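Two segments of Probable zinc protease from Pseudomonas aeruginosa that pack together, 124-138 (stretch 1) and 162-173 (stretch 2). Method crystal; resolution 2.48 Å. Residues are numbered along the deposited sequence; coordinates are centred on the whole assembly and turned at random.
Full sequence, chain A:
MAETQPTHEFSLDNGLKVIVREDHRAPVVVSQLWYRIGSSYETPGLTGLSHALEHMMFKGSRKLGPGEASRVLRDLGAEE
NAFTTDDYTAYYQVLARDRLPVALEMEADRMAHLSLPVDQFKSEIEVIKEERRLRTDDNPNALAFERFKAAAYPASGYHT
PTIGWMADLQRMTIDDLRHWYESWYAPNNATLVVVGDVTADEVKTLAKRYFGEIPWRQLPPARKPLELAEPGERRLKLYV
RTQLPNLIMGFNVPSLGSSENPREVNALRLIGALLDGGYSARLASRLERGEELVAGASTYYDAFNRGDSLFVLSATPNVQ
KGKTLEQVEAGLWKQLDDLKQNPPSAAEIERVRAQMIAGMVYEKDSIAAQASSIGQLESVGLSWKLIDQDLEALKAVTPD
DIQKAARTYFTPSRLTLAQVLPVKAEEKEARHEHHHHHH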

# COMPACT_ATOMS: atom_id res chain seq x y z
N GLU A 124 -16.91 20.08 5.82
CA GLU A 124 -15.52 19.84 6.13
C GLU A 124 -14.77 19.00 5.13
O GLU A 124 -13.60 19.20 4.94
CB GLU A 124 -15.37 19.28 7.52
CG GLU A 124 -15.56 20.29 8.62
CD GLU A 124 -14.57 21.44 8.58
OE1 GLU A 124 -13.37 21.21 8.31
OE2 GLU A 124 -14.98 22.58 8.83
N ILE A 125 -15.42 18.04 4.54
CA ILE A 125 -14.75 17.17 3.63
C ILE A 125 -14.24 17.96 2.46
O ILE A 125 -13.19 17.72 1.99
CB ILE A 125 -15.59 15.91 3.27
CG1 ILE A 125 -14.71 14.79 2.77
CG2 ILE A 125 -16.59 16.21 2.21
CD1 ILE A 125 -13.78 14.22 3.79
N GLU A 126 -15.00 18.94 2.03
CA GLU A 126 -14.58 19.82 0.96
C GLU A 126 -13.36 20.62 1.30
O GLU A 126 -12.52 20.85 0.47
CB GLU A 126 -15.69 20.74 0.55
CG GLU A 126 -17.01 20.06 0.39
CD GLU A 126 -17.06 19.21 -0.84
OE1 GLU A 126 -16.31 19.49 -1.76
OE2 GLU A 126 -17.84 18.26 -0.86
N VAL A 127 -13.28 21.06 2.54
CA VAL A 127 -12.15 21.79 2.99
C VAL A 127 -10.95 20.88 2.88
O VAL A 127 -9.92 21.28 2.42
CB VAL A 127 -12.32 22.17 4.47
CG1 VAL A 127 -11.05 22.68 5.09
CG2 VAL A 127 -13.41 23.18 4.65
N ILE A 128 -11.09 19.66 3.33
CA ILE A 128 -10.01 18.72 3.31
C ILE A 128 -9.57 18.42 1.92
O ILE A 128 -8.41 18.39 1.65
CB ILE A 128 -10.43 17.45 4.01
CG1 ILE A 128 -10.66 17.74 5.46
CG2 ILE A 128 -9.37 16.40 3.92
CD1 ILE A 128 -11.37 16.64 6.18
N LYS A 129 -10.51 18.21 1.04
CA LYS A 129 -10.19 17.90 -0.31
C LYS A 129 -9.49 19.08 -0.88
O LYS A 129 -8.56 18.96 -1.64
CB LYS A 129 -11.46 17.69 -1.08
CG LYS A 129 -12.09 16.36 -0.86
CD LYS A 129 -13.13 16.10 -1.91
CE LYS A 129 -14.51 16.47 -1.43
NZ LYS A 129 -15.43 16.32 -2.57
N GLU A 130 -9.98 20.23 -0.53
CA GLU A 130 -9.41 21.45 -1.00
C GLU A 130 -8.01 21.59 -0.48
O GLU A 130 -7.14 21.94 -1.20
CB GLU A 130 -10.29 22.59 -0.55
CG GLU A 130 -9.73 23.96 -0.77
CD GLU A 130 -9.69 24.31 -2.22
OE1 GLU A 130 -9.75 23.41 -3.06
OE2 GLU A 130 -9.59 25.50 -2.54
N GLU A 131 -7.80 21.27 0.77
CA GLU A 131 -6.49 21.31 1.36
C GLU A 131 -5.53 20.37 0.66
O GLU A 131 -4.38 20.67 0.57
CB GLU A 131 -6.57 21.04 2.87
CG GLU A 131 -5.32 20.46 3.50
CD GLU A 131 -5.32 20.50 5.00
OE1 GLU A 131 -6.17 19.85 5.60
OE2 GLU A 131 -4.47 21.18 5.58
N ARG A 132 -6.00 19.24 0.18
CA ARG A 132 -5.16 18.35 -0.57
C ARG A 132 -4.67 18.94 -1.87
O ARG A 132 -3.56 18.72 -2.25
CB ARG A 132 -5.89 17.05 -0.85
CG ARG A 132 -4.93 15.92 -1.04
CD ARG A 132 -5.43 14.84 -1.95
NE ARG A 132 -4.41 14.53 -2.91
CZ ARG A 132 -3.36 13.76 -2.71
NH1 ARG A 132 -3.15 13.17 -1.57
NH2 ARG A 132 -2.52 13.60 -3.68
N ARG A 133 -5.54 19.62 -2.58
CA ARG A 133 -5.15 20.24 -3.81
C ARG A 133 -4.12 21.31 -3.62
O ARG A 133 -3.16 21.37 -4.32
CB ARG A 133 -6.34 20.96 -4.38
CG ARG A 133 -7.40 20.11 -5.00
CD ARG A 133 -8.08 20.88 -6.10
NE ARG A 133 -8.55 22.20 -5.66
CZ ARG A 133 -8.09 23.36 -6.11
NH1 ARG A 133 -7.13 23.40 -7.01
NH2 ARG A 133 -8.60 24.48 -5.65
N LEU A 134 -4.39 22.21 -2.71
CA LEU A 134 -3.57 23.36 -2.52
C LEU A 134 -2.20 23.05 -2.01
O LEU A 134 -1.22 23.60 -2.48
CB LEU A 134 -4.25 24.31 -1.56
CG LEU A 134 -5.15 25.43 -2.08
CD1 LEU A 134 -5.45 25.29 -3.55
CD2 LEU A 134 -6.43 25.51 -1.29
N ARG A 135 -2.14 22.22 -1.01
CA ARG A 135 -0.92 21.95 -0.32
C ARG A 135 -0.17 20.73 -0.75
O ARG A 135 0.92 20.54 -0.32
CB ARG A 135 -1.20 21.85 1.14
CG ARG A 135 -1.64 23.13 1.77
CD ARG A 135 -1.60 22.98 3.26
NE ARG A 135 -2.66 23.72 3.89
CZ ARG A 135 -2.50 24.89 4.48
NH1 ARG A 135 -1.30 25.46 4.54
NH2 ARG A 135 -3.54 25.49 5.01
N THR A 136 -0.77 19.86 -1.54
CA THR A 136 -0.06 18.69 -2.02
C THR A 136 0.07 18.59 -3.52
O THR A 136 1.13 18.53 -4.04
CB THR A 136 -0.69 17.41 -1.49
OG1 THR A 136 -0.68 17.45 -0.08
CG2 THR A 136 0.05 16.23 -1.92
N ASP A 137 -1.05 18.56 -4.20
CA ASP A 137 -1.05 18.56 -5.62
C ASP A 137 -0.47 19.81 -6.25
O ASP A 137 0.24 19.73 -7.21
CB ASP A 137 -2.46 18.37 -6.12
CG ASP A 137 -2.94 16.99 -5.96
OD1 ASP A 137 -2.16 16.10 -5.68
OD2 ASP A 137 -4.12 16.76 -6.12
N ASP A 138 -0.79 20.96 -5.72
CA ASP A 138 -0.28 22.17 -6.29
C ASP A 138 1.03 22.61 -5.66
O ASP A 138 1.57 23.60 -6.04
CB ASP A 138 -1.32 23.27 -6.24
CG ASP A 138 -2.56 22.91 -7.00
OD1 ASP A 138 -2.57 21.89 -7.70
OD2 ASP A 138 -3.55 23.64 -6.91
N THR A 162 -0.75 10.71 4.63
CA THR A 162 -1.58 11.09 5.76
C THR A 162 -2.82 11.88 5.41
O THR A 162 -3.85 11.71 5.99
CB THR A 162 -0.76 11.91 6.75
OG1 THR A 162 0.44 11.23 7.07
CG2 THR A 162 -1.49 12.11 7.97
N ILE A 163 -2.69 12.78 4.47
CA ILE A 163 -3.82 13.56 4.01
C ILE A 163 -4.90 12.71 3.37
O ILE A 163 -6.05 13.02 3.47
CB ILE A 163 -3.42 14.73 3.10
CG1 ILE A 163 -4.63 15.57 2.75
CG2 ILE A 163 -2.85 14.25 1.81
CD1 ILE A 163 -5.29 16.23 3.92
N GLY A 164 -4.50 11.64 2.73
CA GLY A 164 -5.36 10.73 2.02
C GLY A 164 -5.30 10.92 0.54
O GLY A 164 -5.06 11.99 0.09
N TRP A 165 -5.47 9.87 -0.23
CA TRP A 165 -5.56 10.00 -1.67
C TRP A 165 -6.88 10.62 -2.07
O TRP A 165 -7.87 10.41 -1.44
CB TRP A 165 -5.38 8.64 -2.34
CG TRP A 165 -4.11 7.92 -2.06
CD1 TRP A 165 -3.96 6.80 -1.36
CD2 TRP A 165 -2.82 8.26 -2.53
NE1 TRP A 165 -2.68 6.40 -1.34
CE2 TRP A 165 -1.95 7.29 -2.06
CE3 TRP A 165 -2.31 9.30 -3.29
CZ2 TRP A 165 -0.61 7.32 -2.32
CZ3 TRP A 165 -1.00 9.31 -3.55
CH2 TRP A 165 -0.16 8.34 -3.07
N MET A 166 -6.90 11.38 -3.13
CA MET A 166 -8.07 12.13 -3.48
C MET A 166 -9.26 11.27 -3.75
O MET A 166 -10.37 11.61 -3.43
CB MET A 166 -7.80 13.06 -4.64
CG MET A 166 -8.96 13.99 -4.92
SD MET A 166 -9.29 15.21 -3.67
CE MET A 166 -8.11 16.41 -4.19
N ALA A 167 -9.01 10.14 -4.36
CA ALA A 167 -10.04 9.21 -4.65
C ALA A 167 -10.67 8.74 -3.38
O ALA A 167 -11.84 8.54 -3.34
CB ALA A 167 -9.47 8.06 -5.42
N ASP A 168 -9.89 8.52 -2.35
CA ASP A 168 -10.43 8.13 -1.08
C ASP A 168 -11.23 9.21 -0.39
O ASP A 168 -12.27 8.97 0.12
CB ASP A 168 -9.34 7.55 -0.17
CG ASP A 168 -8.59 6.42 -0.80
OD1 ASP A 168 -9.00 5.94 -1.83
OD2 ASP A 168 -7.56 6.01 -0.29
N LEU A 169 -10.73 10.43 -0.39
CA LEU A 169 -11.42 11.53 0.21
C LEU A 169 -12.71 11.73 -0.50
O LEU A 169 -13.70 12.04 0.07
CB LEU A 169 -10.58 12.78 0.13
CG LEU A 169 -9.19 12.69 0.71
CD1 LEU A 169 -8.36 13.87 0.32
CD2 LEU A 169 -9.20 12.54 2.20
N GLN A 170 -12.66 11.53 -1.80
CA GLN A 170 -13.82 11.66 -2.64
C GLN A 170 -14.91 10.71 -2.30
O GLN A 170 -16.02 11.00 -2.54
CB GLN A 170 -13.44 11.52 -4.09
CG GLN A 170 -13.14 12.83 -4.74
CD GLN A 170 -12.39 12.70 -6.03
OE1 GLN A 170 -11.96 11.63 -6.40
NE2 GLN A 170 -12.24 13.79 -6.72
N ARG A 171 -14.56 9.56 -1.77
CA ARG A 171 -15.53 8.57 -1.38
C ARG A 171 -15.80 8.43 0.09
O ARG A 171 -16.58 7.62 0.45
CB ARG A 171 -15.14 7.22 -1.94
CG ARG A 171 -15.32 7.15 -3.43
CD ARG A 171 -14.59 6.00 -4.04
NE ARG A 171 -13.20 5.97 -3.69
CZ ARG A 171 -12.40 4.98 -4.00
NH1 ARG A 171 -12.85 3.96 -4.67
NH2 ARG A 171 -11.14 5.02 -3.66
N MET A 172 -15.16 9.22 0.92
CA MET A 172 -15.27 9.06 2.36
C MET A 172 -16.64 9.41 2.87
O MET A 172 -17.33 10.19 2.27
CB MET A 172 -14.21 9.90 3.04
CG MET A 172 -14.16 9.82 4.54
SD MET A 172 -12.66 10.55 5.16
CE MET A 172 -13.19 12.17 5.55
N THR A 173 -17.06 8.81 3.96
CA THR A 173 -18.37 9.07 4.48
C THR A 173 -18.38 9.23 5.95
O THR A 173 -17.43 8.98 6.61
CB THR A 173 -19.42 8.04 4.08
OG1 THR A 173 -19.27 6.88 4.88
CG2 THR A 173 -19.28 7.66 2.69

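A single hydrogen bond joins the two stretches, and it runs from a buried arginine to a backbone carbonyl: Arg132 NH1 donates to Gly164 O at 2.8 Å, with the acceptor near the plane of the guanidinium. The backbone N of Met166 lies over one face of the same group. Within its own stretch, Arg132 NH2 forms a salt bridge with Asp137 OD1 (3.2 Å), which offsets the buried charge and helps hold the guanidinium in place. Gly164 adopts phi/psi of 103/148°, where a CB would be jammed against the preceding carbonyl and would also clash with Leu169 CD2.

Around this polar point the contact is largely apolar. Helix 124-137 and the short helix beginning at Met166 run nearly antiparallel, at 170°, with their axes 10.0 Å apart at closest approach. Ile128 CG2 packs against Ile163 CD1 (4.1 Å) and Leu169 CD2 (4.2 Å), while the aliphatic part of Arg132 contributes CD, 3.8 Å from Leu169 CD1. The CB of Met166 points sideways, but its side chain bends back so that CE reaches Lys129 O (3.6 Å) and Arg132 CD (3.8 Å). Lys129 lays its methylene chain along the second helix, with CG 4.0 Å from Leu169 CB, and its NZ makes a weak, salt-bridging hydrogen bond to Glu126 OE1 (3.4 Å).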